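PDB 6R5T: periplasmic beta-glucosidase from Pseudomonas aeruginosa, which probably hydrolyses terminal, non-reducing beta-D-glucosyl residues in the periplasm, releasing beta-D-glucose, as a member of glycosyl hydrolase family 3. Local coordinates for residues P198-Q202 against D203-P207; D240-R243 against Q244-F248; T409-Q412 against G413-A417; L460-A463 against L464-A467; V679-E682 against P683-R687. The protein carries 1 engineered substitution. All blocks are in the same frame, centred on the assembly; numbering follows the deposited sequence.

Contact 1 (P198-Q202 against D203-P207); sequences PRMFQ and DYLPP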
loop_
_atom_site.group_PDB
_atom_site.type_symbol
_atom_site.label_atom_id
_atom_site.label_comp_id
_atom_site.label_asym_id
_atom_site.label_seq_id
_atom_site.Cartn_x
_atom_site.Cartn_y
_atom_site.Cartn_z
ATOM N N PRO A 198 -12.728 -0.477 11.797
ATOM C CA PRO A 198 -13.042 0.939 11.870
ATOM C C PRO A 198 -12.830 1.664 10.536
ATOM O O PRO A 198 -13.623 2.539 10.199
ATOM C CB PRO A 198 -12.131 1.432 13.000
ATOM C CG PRO A 198 -11.960 0.225 13.853
ATOM C CD PRO A 198 -11.812 -0.919 12.866
ATOM N N ARG A 199 -11.769 1.335 9.807
ATOM C CA ARG A 199 -11.513 1.998 8.491
ATOM C C ARG A 199 -12.633 1.603 7.508
ATOM O O ARG A 199 -13.146 2.438 6.726
ATOM C CB ARG A 199 -10.134 1.655 7.943
ATOM C CG ARG A 199 -9.895 2.141 6.531
ATOM C CD ARG A 199 -8.493 1.875 6.010
ATOM N NE ARG A 199 -7.530 2.808 6.565
ATOM C CZ ARG A 199 -6.278 2.944 6.104
ATOM N NH1 ARG A 199 -5.818 2.167 5.152
ATOM N NH2 ARG A 199 -5.483 3.844 6.620
ATOM N N MET A 200 -12.969 0.332 7.508
ATOM C CA MET A 200 -14.021 -0.185 6.614
ATOM C C MET A 200 -15.324 0.583 6.863
ATOM O O MET A 200 -15.961 1.119 5.922
ATOM C CB MET A 200 -14.172 -1.694 6.855
ATOM C CG MET A 200 -14.828 -2.395 5.766
ATOM S SD MET A 200 -15.091 -4.136 6.246
ATOM C CE MET A 200 -13.465 -4.809 6.411
ATOM N N PHE A 201 -15.744 0.672 8.130
ATOM C CA PHE A 201 -17.037 1.286 8.472
ATOM C C PHE A 201 -17.035 2.795 8.267
ATOM O O PHE A 201 -18.040 3.353 7.790
ATOM C CB PHE A 201 -17.447 0.889 9.888
ATOM C CG PHE A 201 -18.143 -0.452 9.916
ATOM C CD1 PHE A 201 -17.441 -1.617 9.812
ATOM C CD2 PHE A 201 -19.515 -0.513 9.751
ATOM C CE1 PHE A 201 -18.087 -2.846 9.788
ATOM C CE2 PHE A 201 -20.168 -1.736 9.640
ATOM C CZ PHE A 201 -19.448 -2.901 9.704
ATOM N N GLN A 202 -15.960 3.471 8.651
ATOM C CA GLN A 202 -15.915 4.940 8.585
ATOM C C GLN A 202 -15.733 5.410 7.142
ATOM O O GLN A 202 -16.383 6.396 6.738
ATOM C CB GLN A 202 -14.771 5.468 9.445
ATOM C CG GLN A 202 -14.809 6.975 9.594
ATOM C CD GLN A 202 -15.943 7.450 10.479
ATOM O OE1 GLN A 202 -16.494 6.720 11.279
ATOM N NE2 GLN A 202 -16.219 8.732 10.412
ATOM N N ASP A 203 -14.857 4.744 6.383
ATOM C CA ASP A 203 -14.385 5.349 5.113
ATOM C C ASP A 203 -14.870 4.587 3.871
ATOM O O ASP A 203 -15.086 5.247 2.844
ATOM C CB ASP A 203 -12.861 5.370 5.083
ATOM C CG ASP A 203 -12.244 6.254 6.164
ATOM O OD1 ASP A 203 -12.915 7.233 6.591
ATOM O OD2 ASP A 203 -11.106 5.971 6.508
ATOM N N TYR A 204 -14.977 3.268 3.894
ATOM C CA TYR A 204 -15.140 2.504 2.627
ATOM C C TYR A 204 -16.574 2.035 2.442
ATOM O O TYR A 204 -17.009 2.023 1.289
ATOM C CB TYR A 204 -14.177 1.323 2.603
ATOM C CG TYR A 204 -12.796 1.686 2.145
ATOM C CD1 TYR A 204 -11.842 2.209 3.011
ATOM C CD2 TYR A 204 -12.445 1.572 0.813
ATOM C CE1 TYR A 204 -10.580 2.543 2.555
ATOM C CE2 TYR A 204 -11.193 1.892 0.344
ATOM C CZ TYR A 204 -10.254 2.419 1.224
ATOM O OH TYR A 204 -9.030 2.771 0.736
ATOM N N LEU A 205 -17.301 1.699 3.499
ATOM C CA LEU A 205 -18.672 1.161 3.346
ATOM C C LEU A 205 -19.737 2.241 3.129
ATOM O O LEU A 205 -20.744 1.926 2.510
ATOM C CB LEU A 205 -19.025 0.289 4.545
ATOM C CG LEU A 205 -18.308 -1.043 4.617
ATOM C CD1 LEU A 205 -18.575 -1.703 5.977
ATOM C CD2 LEU A 205 -18.730 -1.950 3.478
ATOM N N PRO A 206 -19.644 3.490 3.645
ATOM C CA PRO A 206 -20.744 4.444 3.527
ATOM C C PRO A 206 -21.315 4.678 2.130
ATOM O O PRO A 206 -22.553 4.847 2.026
ATOM C CB PRO A 206 -20.220 5.726 4.171
ATOM C CG PRO A 206 -19.266 5.208 5.203
ATOM C CD PRO A 206 -18.590 4.023 4.546
ATOM N N PRO A 207 -20.536 4.677 1.021
ATOM C CA PRO A 207 -21.162 4.871 -0.289
ATOM C C PRO A 207 -22.147 3.768 -0.704
ATOM O O PRO A 207 -23.162 4.070 -1.321
ATOM C CB PRO A 207 -19.992 4.937 -1.260
ATOM C CG PRO A 207 -18.861 5.411 -0.348
ATOM C CD PRO A 207 -19.064 4.691 0.965
#
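Met200 O is gripped by two successive backbone amides. Leu205 N reaches it at 2.8 Å, in line with the carbonyl, while Tyr204 N comes in at 3.1 Å from above the carbonyl plane. One residue earlier, Arg199 O takes Asp203 N at 2.9 Å, with a weak second approach from Tyr204 N. The i+5 bond beside the i+4 one marks a pi-type widening. Pro206, whose ring N carries no hydrogen, cannot continue the ladder; its CD instead lies 3.4 Å from Phe201 O. Leu205 CD1 sits almost exactly over the centre of the Phe201 ring, 3.8 Å from the centroid and 3° off its normal, a CH-pi contact. The same methyl meets Met200 CG, so the leucine fills the angle between these two side chains. Arg199, with CG anti to the backbone N (chi1 172°), runs alongside Tyr204, CG lying 4.0 Å from ring atom CD1; its guanidinium goes on to a salt bridge with Glu185 of the second subunit. Met200, Phe201 and Leu205 face helix 235-245, through Trp236 and Leu241, whereas Pro206 and Pro207 lean on helix 146-161 in this TIM-barrel-type domain.

Contact 2 (D240-R243 against Q244-F248); sequences DLLR and QQWGF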
loop_
_atom_site.group_PDB
_atom_site.type_symbol
_atom_site.label_atom_id
_atom_site.label_comp_id
_atom_site.label_asym_id
_atom_site.label_seq_id
_atom_site.Cartn_x
_atom_site.Cartn_y
_atom_site.Cartn_z
ATOM N N ASP A 240 -25.278 -10.552 7.197
ATOM C CA ASP A 240 -25.276 -9.851 8.502
ATOM C C ASP A 240 -25.307 -8.329 8.284
ATOM O O ASP A 240 -26.100 -7.607 8.887
ATOM C CB ASP A 240 -24.095 -10.300 9.338
ATOM C CG ASP A 240 -24.123 -11.785 9.677
ATOM O OD1 ASP A 240 -25.171 -12.412 9.473
ATOM O OD2 ASP A 240 -23.098 -12.310 10.113
ATOM N N LEU A 241 -24.388 -7.814 7.462
ATOM C CA LEU A 241 -24.312 -6.373 7.251
ATOM C C LEU A 241 -25.410 -5.927 6.291
ATOM O O LEU A 241 -26.237 -5.095 6.647
ATOM C CB LEU A 241 -22.925 -6.045 6.720
ATOM C CG LEU A 241 -22.749 -4.559 6.435
ATOM C CD1 LEU A 241 -22.792 -3.748 7.724
ATOM C CD2 LEU A 241 -21.449 -4.348 5.669
ATOM N N LEU A 242 -25.380 -6.391 5.042
ATOM C CA LEU A 242 -26.248 -5.790 4.004
ATOM C C LEU A 242 -27.734 -6.003 4.341
ATOM O O LEU A 242 -28.495 -5.090 4.140
ATOM C CB LEU A 242 -25.892 -6.452 2.674
ATOM C CG LEU A 242 -26.695 -6.001 1.462
ATOM C CD1 LEU A 242 -26.545 -4.506 1.207
ATOM C CD2 LEU A 242 -26.300 -6.825 0.248
ATOM N N ARG A 243 -28.122 -7.190 4.810
ATOM C CA ARG A 243 -29.570 -7.483 5.052
ATOM C C ARG A 243 -29.940 -7.139 6.484
ATOM O O ARG A 243 -30.865 -6.345 6.689
ATOM C CB ARG A 243 -29.860 -8.947 4.741
ATOM C CG ARG A 243 -29.446 -9.337 3.331
ATOM C CD ARG A 243 -30.473 -8.937 2.357
ATOM N NE ARG A 243 -30.182 -9.472 1.024
ATOM C CZ ARG A 243 -30.911 -9.209 -0.046
ATOM N NH1 ARG A 243 -32.007 -8.459 0.064
ATOM N NH2 ARG A 243 -30.542 -9.682 -1.221
ATOM N N GLN A 244 -29.274 -7.749 7.449
ATOM C CA GLN A 244 -29.712 -7.618 8.856
ATOM C C GLN A 244 -29.439 -6.199 9.374
ATOM O O GLN A 244 -30.358 -5.590 9.954
ATOM C CB GLN A 244 -29.139 -8.773 9.657
ATOM C CG GLN A 244 -29.654 -10.120 9.139
ATOM C CD GLN A 244 -28.999 -11.356 9.713
ATOM O OE1 GLN A 244 -27.926 -11.306 10.311
ATOM N NE2 GLN A 244 -29.629 -12.501 9.501
ATOM N N GLN A 245 -28.259 -5.634 9.151
ATOM C CA GLN A 245 -27.934 -4.313 9.727
ATOM C C GLN A 245 -28.487 -3.184 8.854
ATOM O O GLN A 245 -29.083 -2.258 9.382
ATOM C CB GLN A 245 -26.434 -4.134 9.850
ATOM C CG GLN A 245 -26.015 -3.737 11.243
ATOM C CD GLN A 245 -25.375 -4.936 11.894
ATOM O OE1 GLN A 245 -24.494 -5.580 11.306
ATOM N NE2 GLN A 245 -25.808 -5.230 13.117
ATOM N N TRP A 246 -28.318 -3.255 7.535
ATOM C CA TRP A 246 -28.689 -2.137 6.667
ATOM C C TRP A 246 -30.108 -2.258 6.156
ATOM O O TRP A 246 -30.602 -1.265 5.586
ATOM C CB TRP A 246 -27.723 -2.047 5.482
ATOM C CG TRP A 246 -26.347 -1.589 5.842
ATOM C CD1 TRP A 246 -25.858 -1.182 7.047
ATOM C CD2 TRP A 246 -25.271 -1.430 4.903
ATOM N NE1 TRP A 246 -24.546 -0.789 6.928
ATOM C CE2 TRP A 246 -24.154 -0.950 5.615
ATOM C CE3 TRP A 246 -25.150 -1.668 3.529
ATOM C CZ2 TRP A 246 -22.925 -0.703 4.990
ATOM C CZ3 TRP A 246 -23.939 -1.422 2.910
ATOM C CH2 TRP A 246 -22.853 -0.909 3.626
ATOM N N GLY A 247 -30.709 -3.437 6.250
ATOM C CA GLY A 247 -32.124 -3.569 5.869
ATOM C C GLY A 247 -32.324 -3.623 4.370
ATOM O O GLY A 247 -33.433 -3.336 3.913
ATOM N N PHE A 248 -31.307 -4.003 3.581
ATOM C CA PHE A 248 -31.474 -4.051 2.114
ATOM C C PHE A 248 -32.496 -5.130 1.757
ATOM O O PHE A 248 -32.345 -6.251 2.291
ATOM C CB PHE A 248 -30.152 -4.383 1.449
ATOM C CG PHE A 248 -30.204 -4.531 -0.046
ATOM C CD1 PHE A 248 -30.624 -3.485 -0.857
ATOM C CD2 PHE A 248 -29.798 -5.719 -0.633
ATOM C CE1 PHE A 248 -30.639 -3.653 -2.227
ATOM C CE2 PHE A 248 -29.808 -5.862 -2.017
ATOM C CZ PHE A 248 -30.176 -4.813 -2.801
HETATM O O HOH W 1 -33.094 -6.978 5.066
#
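Helix 235-245 ends here through widened turns: Gln245 N bonds to Asp240 O and Trp246 N to Leu241 O, both at 2.9 Å, and Phe248 N reaches Leu242 O after Gly247 has left helical geometry with positive phi (78°). Leu241 CD1 lies over one face of the indole, 3.9 Å from the centroid of the five-membered ring of Trp246, a CH-pi contact, while CD2 of the same leucine approaches CZ2. Leu242 runs alongside Phe248, its CD1 3.6 Å from Phe248 CB, and also touches the indole at CE3. Arg243 reaches out beside the departing chain: a bend at chi2 (-81°) carries its guanidinium across Phe248, with CD2 of that ring over one face near the rim and the two planes 37° apart. NH1 donates to Phe248 O at 3.2 Å, from above that carbonyl's plane, and also to Gly250 O; NH2 forms a salt bridge with Asp316. A water donates to Arg243 O and, at 3.0 Å, to Phe248 O. Arginine, water and the amide of Phe248 thus tie the chain leaving the helix back to its last turn, while Leu241, Leu242, Trp246 and Phe248 pack together, the last three also against helix 206-213. Phe248 O, Gly250 O and Asp316 between them hold the guanidinium in direction and rotation.

Contact 3 (T409-Q412 against G413-A417); sequences TVYQ and GLANA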
loop_
_atom_site.group_PDB
_atom_site.type_symbol
_atom_site.label_atom_id
_atom_site.label_comp_id
_atom_site.label_asym_id
_atom_site.label_seq_id
_atom_site.Cartn_x
_atom_site.Cartn_y
_atom_site.Cartn_z
ATOM N N THR A 409 -13.559 14.967 -31.327
ATOM C CA THR A 409 -12.150 15.034 -30.881
ATOM C C THR A 409 -11.749 16.445 -30.434
ATOM O O THR A 409 -12.437 17.430 -30.709
ATOM C CB THR A 409 -11.189 14.548 -31.962
ATOM O OG1 THR A 409 -11.218 15.539 -32.996
ATOM C CG2 THR A 409 -11.542 13.176 -32.504
ATOM N N VAL A 410 -10.641 16.527 -29.718
ATOM C CA VAL A 410 -10.105 17.860 -29.341
ATOM C C VAL A 410 -9.821 18.638 -30.622
ATOM O O VAL A 410 -10.259 19.788 -30.707
ATOM C CB VAL A 410 -8.866 17.757 -28.458
ATOM C CG1 VAL A 410 -8.243 19.128 -28.265
ATOM C CG2 VAL A 410 -9.236 17.101 -27.152
ATOM N N TYR A 411 -9.174 18.015 -31.604
ATOM C CA TYR A 411 -8.927 18.706 -32.892
ATOM C C TYR A 411 -10.233 19.250 -33.473
ATOM O O TYR A 411 -10.339 20.414 -33.869
ATOM C CB TYR A 411 -8.207 17.787 -33.867
ATOM C CG TYR A 411 -7.945 18.498 -35.162
ATOM C CD1 TYR A 411 -8.908 18.525 -36.155
ATOM C CD2 TYR A 411 -6.768 19.189 -35.347
ATOM C CE1 TYR A 411 -8.676 19.190 -37.346
ATOM C CE2 TYR A 411 -6.517 19.862 -36.533
ATOM C CZ TYR A 411 -7.500 19.897 -37.498
ATOM O OH TYR A 411 -7.275 20.564 -38.664
ATOM N N GLN A 412 -11.280 18.427 -33.572
ATOM C CA GLN A 412 -12.535 18.831 -34.207
ATOM C C GLN A 412 -13.207 19.918 -33.400
ATOM O O GLN A 412 -13.817 20.813 -33.987
ATOM C CB GLN A 412 -13.445 17.608 -34.414
ATOM C CG GLN A 412 -14.681 17.928 -35.213
ATOM C CD GLN A 412 -14.306 18.269 -36.637
ATOM O OE1 GLN A 412 -13.595 17.514 -37.285
ATOM N NE2 GLN A 412 -14.648 19.478 -37.062
ATOM N N GLY A 413 -13.114 19.870 -32.065
ATOM C CA GLY A 413 -13.690 20.927 -31.222
ATOM C C GLY A 413 -13.018 22.265 -31.514
ATOM O O GLY A 413 -13.727 23.298 -31.603
ATOM N N LEU A 414 -11.706 22.251 -31.687
ATOM C CA LEU A 414 -10.983 23.500 -31.988
ATOM C C LEU A 414 -11.401 23.970 -33.392
ATOM O O LEU A 414 -11.713 25.137 -33.532
ATOM C CB LEU A 414 -9.496 23.244 -31.900
ATOM C CG LEU A 414 -9.010 22.939 -30.494
ATOM C CD1 LEU A 414 -7.573 22.552 -30.567
ATOM C CD2 LEU A 414 -9.219 24.101 -29.550
ATOM N N ALA A 415 -11.522 23.046 -34.353
ATOM C CA ALA A 415 -11.909 23.406 -35.751
ATOM C C ALA A 415 -13.294 24.038 -35.727
ATOM O O ALA A 415 -13.538 25.059 -36.421
ATOM C CB ALA A 415 -11.853 22.180 -36.640
ATOM N N ASN A 416 -14.220 23.457 -34.967
ATOM C CA ASN A 416 -15.608 23.948 -34.824
ATOM C C ASN A 416 -15.613 25.374 -34.261
ATOM O O ASN A 416 -16.417 26.212 -34.688
ATOM C CB ASN A 416 -16.430 23.033 -33.915
ATOM C CG ASN A 416 -16.720 21.663 -34.490
ATOM O OD1 ASN A 416 -16.586 21.411 -35.700
ATOM N ND2 ASN A 416 -17.174 20.769 -33.622
ATOM N N ALA A 417 -14.744 25.630 -33.294
ATOM C CA ALA A 417 -14.742 26.912 -32.550
ATOM C C ALA A 417 -14.213 28.032 -33.459
ATOM O O ALA A 417 -14.785 29.127 -33.379
ATOM C CB ALA A 417 -13.874 26.780 -31.336
#
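Gln412 NE2 donates to Asn416 OD1 at 3.1 Å, one helical turn on, and the N-H points almost straight at its target (168°). The acceptor lies in the glutamine's own amide plane, but the donor stands above the plane of the asparagine carbonyl, the two amides being turned 42° against each other. A bend at chi2 (67°) folds the glutamine chain along the helix and brings NE2 past Ala415 CB, 3.9 Å away. On another side of the helix Val410 and Leu414 run side by side, with CG1 and CD1 4.2 Å apart. Beneath is a regular ladder of i+4 backbone bonds, from Gly413 N to Thr409 O through to Asn416 N to Gln412 O, the last at 2.8 Å. Asn547 OD1 accepts from Asn416 ND2, holding one end of the amide pair; Thr409 OG1 takes the backbone N of Gln412 at 2.9 Å, fixing the turn from which the glutamine springs. Leu414 also packs on helix 545-553. The threonine hydroxyl accepting from the amide three residues later is a classic N-cap, here starting helix 410-418, which packs on strands 423-427 and 380-384 of the mixed sheet in the family 3 C-terminal domain.

Contact 4 (L460-A463 against L464-A467); sequences LEEA and LRTA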
loop_
_atom_site.group_PDB
_atom_site.type_symbol
_atom_site.label_atom_id
_atom_site.label_comp_id
_atom_site.label_asym_id
_atom_site.label_seq_id
_atom_site.Cartn_x
_atom_site.Cartn_y
_atom_site.Cartn_z
ATOM N N LEU A 460 8.471 13.050 -34.319
ATOM C CA LEU A 460 8.956 14.228 -33.552
ATOM C C LEU A 460 9.358 15.340 -34.515
ATOM O O LEU A 460 8.993 16.467 -34.268
ATOM C CB LEU A 460 10.115 13.852 -32.641
ATOM C CG LEU A 460 9.786 13.081 -31.382
ATOM C CD1 LEU A 460 11.068 12.568 -30.724
ATOM C CD2 LEU A 460 9.026 13.960 -30.418
ATOM N N GLU A 461 10.086 15.037 -35.592
ATOM C CA GLU A 461 10.556 16.113 -36.505
ATOM C C GLU A 461 9.355 16.746 -37.196
ATOM O O GLU A 461 9.306 17.949 -37.325
ATOM C CB GLU A 461 11.567 15.573 -37.518
ATOM C CG GLU A 461 12.890 15.188 -36.902
ATOM C CD GLU A 461 13.899 16.325 -36.705
ATOM O OE1 GLU A 461 13.547 17.347 -36.042
ATOM O OE2 GLU A 461 15.059 16.192 -37.222
ATOM N N GLU A 462 8.327 15.967 -37.537
ATOM C CA GLU A 462 7.094 16.524 -38.124
ATOM C C GLU A 462 6.421 17.470 -37.126
ATOM O O GLU A 462 6.014 18.572 -37.468
ATOM C CB GLU A 462 6.165 15.397 -38.552
ATOM C CG GLU A 462 4.952 15.969 -39.206
ATOM C CD GLU A 462 3.815 15.007 -39.500
ATOM O OE1 GLU A 462 3.220 15.144 -40.611
ATOM O OE2 GLU A 462 3.525 14.149 -38.636
ATOM N N ALA A 463 6.311 17.042 -35.879
ATOM C CA ALA A 463 5.678 17.883 -34.851
ATOM C C ALA A 463 6.499 19.162 -34.635
ATOM O O ALA A 463 5.893 20.211 -34.440
ATOM C CB ALA A 463 5.600 17.107 -33.560
ATOM N N LEU A 464 7.823 19.074 -34.645
ATOM C CA LEU A 464 8.662 20.287 -34.423
ATOM C C LEU A 464 8.487 21.233 -35.617
ATOM O O LEU A 464 8.321 22.411 -35.372
ATOM C CB LEU A 464 10.111 19.916 -34.232
ATOM C CG LEU A 464 10.461 19.164 -32.961
ATOM C CD1 LEU A 464 11.935 18.846 -32.900
ATOM C CD2 LEU A 464 10.032 19.985 -31.751
ATOM N N ARG A 465 8.420 20.726 -36.861
ATOM C CA ARG A 465 8.114 21.626 -37.992
ATOM C C ARG A 465 6.774 22.313 -37.825
ATOM O O ARG A 465 6.650 23.471 -38.183
ATOM C CB ARG A 465 8.028 20.865 -39.330
ATOM C CG ARG A 465 9.367 20.379 -39.797
ATOM C CD ARG A 465 9.286 19.815 -41.203
ATOM N NE ARG A 465 8.508 18.594 -41.297
ATOM C CZ ARG A 465 7.327 18.501 -41.886
ATOM N NH1 ARG A 465 6.747 19.562 -42.418
ATOM N NH2 ARG A 465 6.708 17.333 -41.945
ATOM N N THR A 466 5.749 21.573 -37.372
ATOM C CA THR A 466 4.406 22.117 -37.192
ATOM C C THR A 466 4.463 23.193 -36.107
ATOM O O THR A 466 3.929 24.269 -36.316
ATOM C CB THR A 466 3.474 20.939 -36.864
ATOM O OG1 THR A 466 3.620 20.022 -37.943
ATOM C CG2 THR A 466 2.049 21.369 -36.681
ATOM N N ALA A 467 5.148 22.917 -34.987
ATOM C CA ALA A 467 5.200 23.886 -33.863
ATOM C C ALA A 467 5.917 25.172 -34.316
ATOM O O ALA A 467 5.439 26.298 -34.045
ATOM C CB ALA A 467 5.870 23.256 -32.686
#
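This is a contact between successive turns of one helix, 456-468, in the family 3 C-terminal domain, and Glu462 and Thr466 carry its most distinctive bond. Glu462 O accepts twice from the same residue: Thr466 N at 3.0 Å, as the ordinary helix bond, and Thr466 OG1 at 2.8 Å. The hydroxyl comes from above the carbonyl plane. Its place follows from chi1 (-56°), which sets OG1 beside the threonine's own backbone N and swings it back over the preceding turn, while CG2 takes the branch opposite that N. Both the N-H and the hydroxyl hydrogen of the threonine thus go to a single oxygen. On the outer side Arg465 bends at chi3 and lays its guanidinium over the previous turn, where NH2 meets the aliphatic part of Glu462, 3.5 Å from CG. The charges themselves stay apart: Glu462 OE1 and Arg465 NH2 are 4.3 Å from each other, beyond a salt bridge, with the carboxylate and guanidinium planes 39° apart. Glu462 extends fully instead, and its OE2 forms a salt bridge with Arg454. Leu464 CD1 lies 3.8 Å from Glu461 OE1. Leu464 N, Arg465 N and Ala467 N continue the i+4 ladder to Leu460 O, Glu461 O and Ala463 O. Across the inner side, Leu460, Ala463 and Ala467 pack on helix 497-508, while Thr466 rests on 423-427 and 380-384, two neighbouring strands of the mixed sheet.

Contact 5 (V679-E682 against P683-R687); sequences VMLE and PGESR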
loop_
_atom_site.group_PDB
_atom_site.type_symbol
_atom_site.label_atom_id
_atom_site.label_comp_id
_atom_site.label_asym_id
_atom_site.label_seq_id
_atom_site.Cartn_x
_atom_site.Cartn_y
_atom_site.Cartn_z
ATOM N N VAL A 679 -20.585 27.615 -6.519
ATOM C CA VAL A 679 -21.206 28.943 -6.681
ATOM C C VAL A 679 -20.671 29.568 -7.942
ATOM O O VAL A 679 -19.436 29.735 -8.054
ATOM C CB VAL A 679 -20.927 29.808 -5.446
ATOM C CG1 VAL A 679 -21.630 31.128 -5.573
ATOM C CG2 VAL A 679 -21.297 29.078 -4.152
ATOM N N MET A 680 -21.594 29.988 -8.809
ATOM C CA MET A 680 -21.280 30.760 -10.023
ATOM C C MET A 680 -21.441 32.250 -9.731
ATOM O O MET A 680 -22.506 32.664 -9.239
ATOM C CB MET A 680 -22.242 30.359 -11.143
ATOM C CG MET A 680 -22.214 31.265 -12.346
ATOM S SD MET A 680 -20.632 31.333 -13.186
ATOM C CE MET A 680 -20.760 29.751 -14.015
ATOM N N LEU A 681 -20.407 33.046 -9.967
ATOM C CA LEU A 681 -20.465 34.491 -9.622
ATOM C C LEU A 681 -20.024 35.335 -10.794
ATOM O O LEU A 681 -19.018 35.042 -11.473
ATOM C CB LEU A 681 -19.567 34.787 -8.431
ATOM C CG LEU A 681 -19.982 34.157 -7.112
ATOM C CD1 LEU A 681 -18.888 34.441 -6.122
ATOM C CD2 LEU A 681 -21.301 34.660 -6.593
ATOM N N GLU A 682 -20.754 36.410 -11.049
ATOM C CA GLU A 682 -20.243 37.419 -11.963
ATOM C C GLU A 682 -19.116 38.179 -11.262
ATOM O O GLU A 682 -19.036 38.215 -10.035
ATOM C CB GLU A 682 -21.392 38.380 -12.348
ATOM C CG GLU A 682 -22.577 37.705 -13.028
ATOM C CD GLU A 682 -22.343 37.321 -14.477
ATOM O OE1 GLU A 682 -23.234 36.703 -15.042
ATOM O OE2 GLU A 682 -21.353 37.786 -15.074
ATOM N N PRO A 683 -18.267 38.915 -11.994
ATOM C CA PRO A 683 -17.288 39.797 -11.387
ATOM C C PRO A 683 -17.901 40.784 -10.384
ATOM O O PRO A 683 -18.930 41.380 -10.676
ATOM C CB PRO A 683 -16.638 40.484 -12.577
ATOM C CG PRO A 683 -16.923 39.573 -13.733
ATOM C CD PRO A 683 -18.257 38.951 -13.460
ATOM N N GLY A 684 -17.309 40.865 -9.192
ATOM C CA GLY A 684 -17.789 41.696 -8.079
ATOM C C GLY A 684 -19.032 41.181 -7.382
ATOM O O GLY A 684 -19.465 41.849 -6.447
ATOM N N GLU A 685 -19.585 40.033 -7.762
ATOM C CA GLU A 685 -20.709 39.408 -7.042
ATOM C C GLU A 685 -20.186 38.718 -5.784
ATOM O O GLU A 685 -19.079 38.165 -5.807
ATOM C CB GLU A 685 -21.463 38.467 -7.961
ATOM C CG GLU A 685 -22.801 38.008 -7.442
ATOM C CD GLU A 685 -23.545 37.040 -8.344
ATOM O OE1 GLU A 685 -24.547 36.502 -7.823
ATOM O OE2 GLU A 685 -23.112 36.761 -9.522
ATOM N N SER A 686 -21.030 38.717 -4.759
ATOM C CA SER A 686 -20.794 38.007 -3.478
ATOM C C SER A 686 -21.960 37.092 -3.175
ATOM O O SER A 686 -23.080 37.331 -3.656
ATOM C CB SER A 686 -20.574 38.980 -2.375
ATOM O OG SER A 686 -19.374 39.701 -2.568
ATOM N N ARG A 687 -21.673 36.002 -2.474
ATOM C CA ARG A 687 -22.705 35.095 -1.976
ATOM C C ARG A 687 -22.327 34.741 -0.549
ATOM O O ARG A 687 -21.171 34.316 -0.328
ATOM C CB ARG A 687 -22.784 33.839 -2.851
ATOM C CG ARG A 687 -23.878 32.839 -2.477
ATOM C CD ARG A 687 -25.233 33.102 -3.133
ATOM N NE ARG A 687 -25.097 33.375 -4.564
ATOM C CZ ARG A 687 -25.178 32.479 -5.539
ATOM N NH1 ARG A 687 -25.474 31.216 -5.277
ATOM N NH2 ARG A 687 -24.975 32.862 -6.794
#
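Two hydrogen bonds close this chain reversal between strands 672-681 and 686-694, both between Glu682 and Glu685. Glu685 N donates to Glu682 O at 3.0 Å, the closing bond of a type II beta turn with Pro683 and Gly684 at its corners; the glycine has the positive phi (73°) that this turn type requires. The second bond runs the other way: Glu682 N gives its hydrogen to Glu685 OE2 at 2.8 Å and nearly straight (169°), meeting the oxygen on its anti side. An extended glutamate chain, with CG opposite its backbone N (chi1 -167°), carries the carboxylate back along the incoming strand to this amide. Van der Waals contacts come next. Leu681 CD2 presses against the side chain of Glu685, 3.7 Å from CD, and its CD1 approaches Glu685 O. Farther from the turn, the Val679 CG1 methyl sits over the face of the Arg687 guanidinium, 3.8 Å from CZ; bends at chi2 and chi3 curl the arginine across the valine. Charge comes last: Glu685 OE1 lies at the edge of that guanidinium, in its plane, though the ion pair with Arg687 NH2 is long at 3.8 Å. The two strands belong to different sheets of the fibronectin type III-like domain; Gly684 and Glu685 share backbone hydrogen bonds with Asn645, and Arg687 with Leu643, all on strand 636-645. One carboxylate therefore serves a backbone amide and, loosely, an arginine; the N-H, and more weakly the arginine, would probably favour its ionised form, against the nearby Glu682.

How the contacts relate
Contacts 1 and 2 touch: Phe201 and Leu205 of the first pack on Leu241 of the second, and Leu205 O meets the Trp246 ring, so two helix stretches with wider pi-type turns share one packing seam in the barrel-type domain. Contacts 3 and 4, about 9 Å apart at their nearest atoms, lie on two regular helices that both pack on strand 423-427; one uses a side-chain amide pair, the other a hydroxyl bonded to a backbone carbonyl. Contact 5, a turn in the fibronectin type III-like domain, relies on a carboxylate instead. All five are partly buried: contact 5 is the most exposed, in six of nine touching residues, while contact 1 has no fully exposed residue and reaches the second subunit.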